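Local coordinates for unknown protein (Arabidopsis thaliana, PDB 2GM3) that binds AMP, as a homohexameric member of the universal stress protein A family whose cellular role is not established, at residues Q118-R122 and V123-F127. Residues are numbered along the deposited sequence; the frame is centred on the assembly and turned at random.
Sequences QEVKR and VRPDF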
loop_
_atom_site.group_PDB
_atom_site.type_symbol
_atom_site.label_atom_id
_atom_site.label_comp_id
_atom_site.label_asym_id
_atom_site.label_seq_id
_atom_site.Cartn_x
_atom_site.Cartn_y
_atom_site.Cartn_z
ATOM N N GLN A 118 -14.019 -5.947 6.502
ATOM C CA GLN A 118 -15.289 -5.397 6.990
ATOM C C GLN A 118 -15.024 -4.040 7.639
ATOM O O GLN A 118 -15.782 -3.090 7.469
ATOM C CB GLN A 118 -15.950 -6.313 8.007
ATOM C CG GLN A 118 -16.523 -7.608 7.446
ATOM C CD GLN A 118 -17.057 -8.491 8.584
ATOM O OE1 GLN A 118 -16.295 -8.948 9.441
ATOM N NE2 GLN A 118 -18.372 -8.698 8.615
ATOM N N GLU A 119 -13.903 -3.941 8.335
ATOM C CA GLU A 119 -13.564 -2.719 9.043
ATOM C C GLU A 119 -13.199 -1.598 8.080
ATOM O O GLU A 119 -13.615 -0.436 8.275
ATOM C CB GLU A 119 -12.497 -2.982 10.094
ATOM C CG GLU A 119 -13.040 -3.793 11.282
ATOM C CD GLU A 119 -13.889 -2.940 12.219
ATOM O OE1 GLU A 119 -15.148 -3.046 12.179
ATOM O OE2 GLU A 119 -13.305 -2.127 12.971
ATOM N N VAL A 120 -12.502 -1.954 7.002
ATOM C CA VAL A 120 -12.239 -0.990 5.931
ATOM C C VAL A 120 -13.510 -0.364 5.414
ATOM O O VAL A 120 -13.586 0.856 5.301
ATOM C CB VAL A 120 -11.403 -1.603 4.782
ATOM C CG1 VAL A 120 -11.443 -0.697 3.550
ATOM C CG2 VAL A 120 -9.963 -1.874 5.269
ATOM N N LYS A 121 -14.516 -1.175 5.115
ATOM C CA LYS A 121 -15.751 -0.586 4.627
ATOM C C LYS A 121 -16.629 0.123 5.663
ATOM O O LYS A 121 -17.474 0.929 5.295
ATOM C CB LYS A 121 -16.550 -1.499 3.673
ATOM C CG LYS A 121 -16.688 -2.971 4.037
ATOM C CD LYS A 121 -16.590 -3.816 2.733
ATOM C CE LYS A 121 -17.546 -4.999 2.739
ATOM N NZ LYS A 121 -18.964 -4.515 2.648
ATOM N N ARG A 122 -16.367 -0.111 6.952
ATOM C CA ARG A 122 -17.124 0.523 8.043
ATOM C C ARG A 122 -16.472 1.862 8.378
ATOM O O ARG A 122 -17.138 2.880 8.474
ATOM C CB ARG A 122 -17.108 -0.398 9.280
ATOM C CG ARG A 122 -18.106 -0.107 10.417
ATOM C CD ARG A 122 -17.609 -0.672 11.770
ATOM N NE ARG A 122 -17.020 0.425 12.507
ATOM C CZ ARG A 122 -15.944 0.390 13.270
ATOM N NH1 ARG A 122 -15.258 -0.709 13.486
ATOM N NH2 ARG A 122 -15.550 1.505 13.832
ATOM N N VAL A 123 -15.152 1.843 8.533
ATOM C CA VAL A 123 -14.397 2.975 9.042
ATOM C C VAL A 123 -14.020 3.895 7.906
ATOM O O VAL A 123 -13.890 5.101 8.086
ATOM C CB VAL A 123 -13.132 2.464 9.756
ATOM C CG1 VAL A 123 -12.147 3.589 10.052
ATOM C CG2 VAL A 123 -13.517 1.742 11.035
ATOM N N ARG A 124 -13.863 3.309 6.726
ATOM C CA ARG A 124 -13.467 4.028 5.526
ATOM C C ARG A 124 -12.194 4.827 5.681
ATOM O O ARG A 124 -12.204 6.027 5.532
ATOM C CB ARG A 124 -14.646 4.846 4.953
ATOM C CG ARG A 124 -15.353 4.046 3.858
ATOM C CD ARG A 124 -16.775 4.415 3.635
ATOM N NE ARG A 124 -17.340 5.017 4.845
ATOM C CZ ARG A 124 -18.487 5.687 4.887
ATOM N NH1 ARG A 124 -19.240 5.850 3.804
ATOM N NH2 ARG A 124 -18.872 6.204 6.026
ATOM N N PRO A 125 -11.079 4.136 5.952
ATOM C CA PRO A 125 -9.769 4.798 6.034
ATOM C C PRO A 125 -9.299 5.126 4.617
ATOM O O PRO A 125 -9.811 4.570 3.644
ATOM C CB PRO A 125 -8.880 3.739 6.678
ATOM C CG PRO A 125 -9.506 2.443 6.240
ATOM C CD PRO A 125 -10.977 2.676 6.138
ATOM N N ASP A 126 -8.368 6.054 4.485
ATOM C CA ASP A 126 -7.935 6.413 3.175
ATOM C C ASP A 126 -7.114 5.259 2.607
ATOM O O ASP A 126 -7.225 4.959 1.427
ATOM C CB ASP A 126 -7.159 7.704 3.219
ATOM C CG ASP A 126 -8.023 8.876 3.628
ATOM O OD1 ASP A 126 -8.968 9.232 2.896
ATOM O OD2 ASP A 126 -7.758 9.448 4.699
ATOM N N PHE A 127 -6.305 4.621 3.452
ATOM C CA PHE A 127 -5.669 3.391 3.096
ATOM C C PHE A 127 -5.415 2.429 4.235
ATOM O O PHE A 127 -5.461 2.807 5.406
ATOM C CB PHE A 127 -4.411 3.615 2.253
ATOM C CG PHE A 127 -3.246 4.255 2.967
ATOM C CD1 PHE A 127 -2.120 3.509 3.255
ATOM C CD2 PHE A 127 -3.234 5.622 3.246
ATOM C CE1 PHE A 127 -0.997 4.102 3.866
ATOM C CE2 PHE A 127 -2.152 6.215 3.846
ATOM C CZ PHE A 127 -1.022 5.460 4.160
#
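V123 sets its CG2 methyl over one face of the R122 guanidinium at the C-terminal end of helix 112-123, which forms the beta-alpha-beta crossover between strands 102-109 and 127-132 in this parallel alpha/beta fold. The methyl stands 3.4 Å above the guanidinium plane, displaced toward its rim, and V123 CG2 lies 3.5 Å from R122 NH2. With V123 chi1 at 168°, CG2 sits beside its own backbone N. The R122 chain bends at chi3 (99°), bringing its planar head back alongside the helix toward E119, one turn earlier. There the carboxylate meets the guanidinium edge: E119 OE1 lies in the plane, 2.7 Å from R122 NH1 in a weak hydrogen bond, while R122 NH1 to E119 OE2 measures 2.5 Å, completing the salt bridge, a separation so short that its exact value is doubtful. E119 OE2 also bonds to W106 NE1, so strand 102-109 helps hold the carboxylate. V123 packs on W106 and L49, and V120 and P125 on M9, joining this helix end to the sheet.

Two backbone bonds carry the helix to its end, V123 N to E119 O (2.8 Å) and R124 N to V120 O (2.9 Å). R124 then leaves the helix with positive phi (54°), and its aliphatic chain passes the K121 carbonyl at van der Waals distance, where R124 CD lies 3.9 Å from K121 O. The following P125 has no N-H to extend the helical bonding. Instead, its ring comes up to the carbonyl already bonded by R124 N, where P125 CD touches V120 O at 3.3 Å.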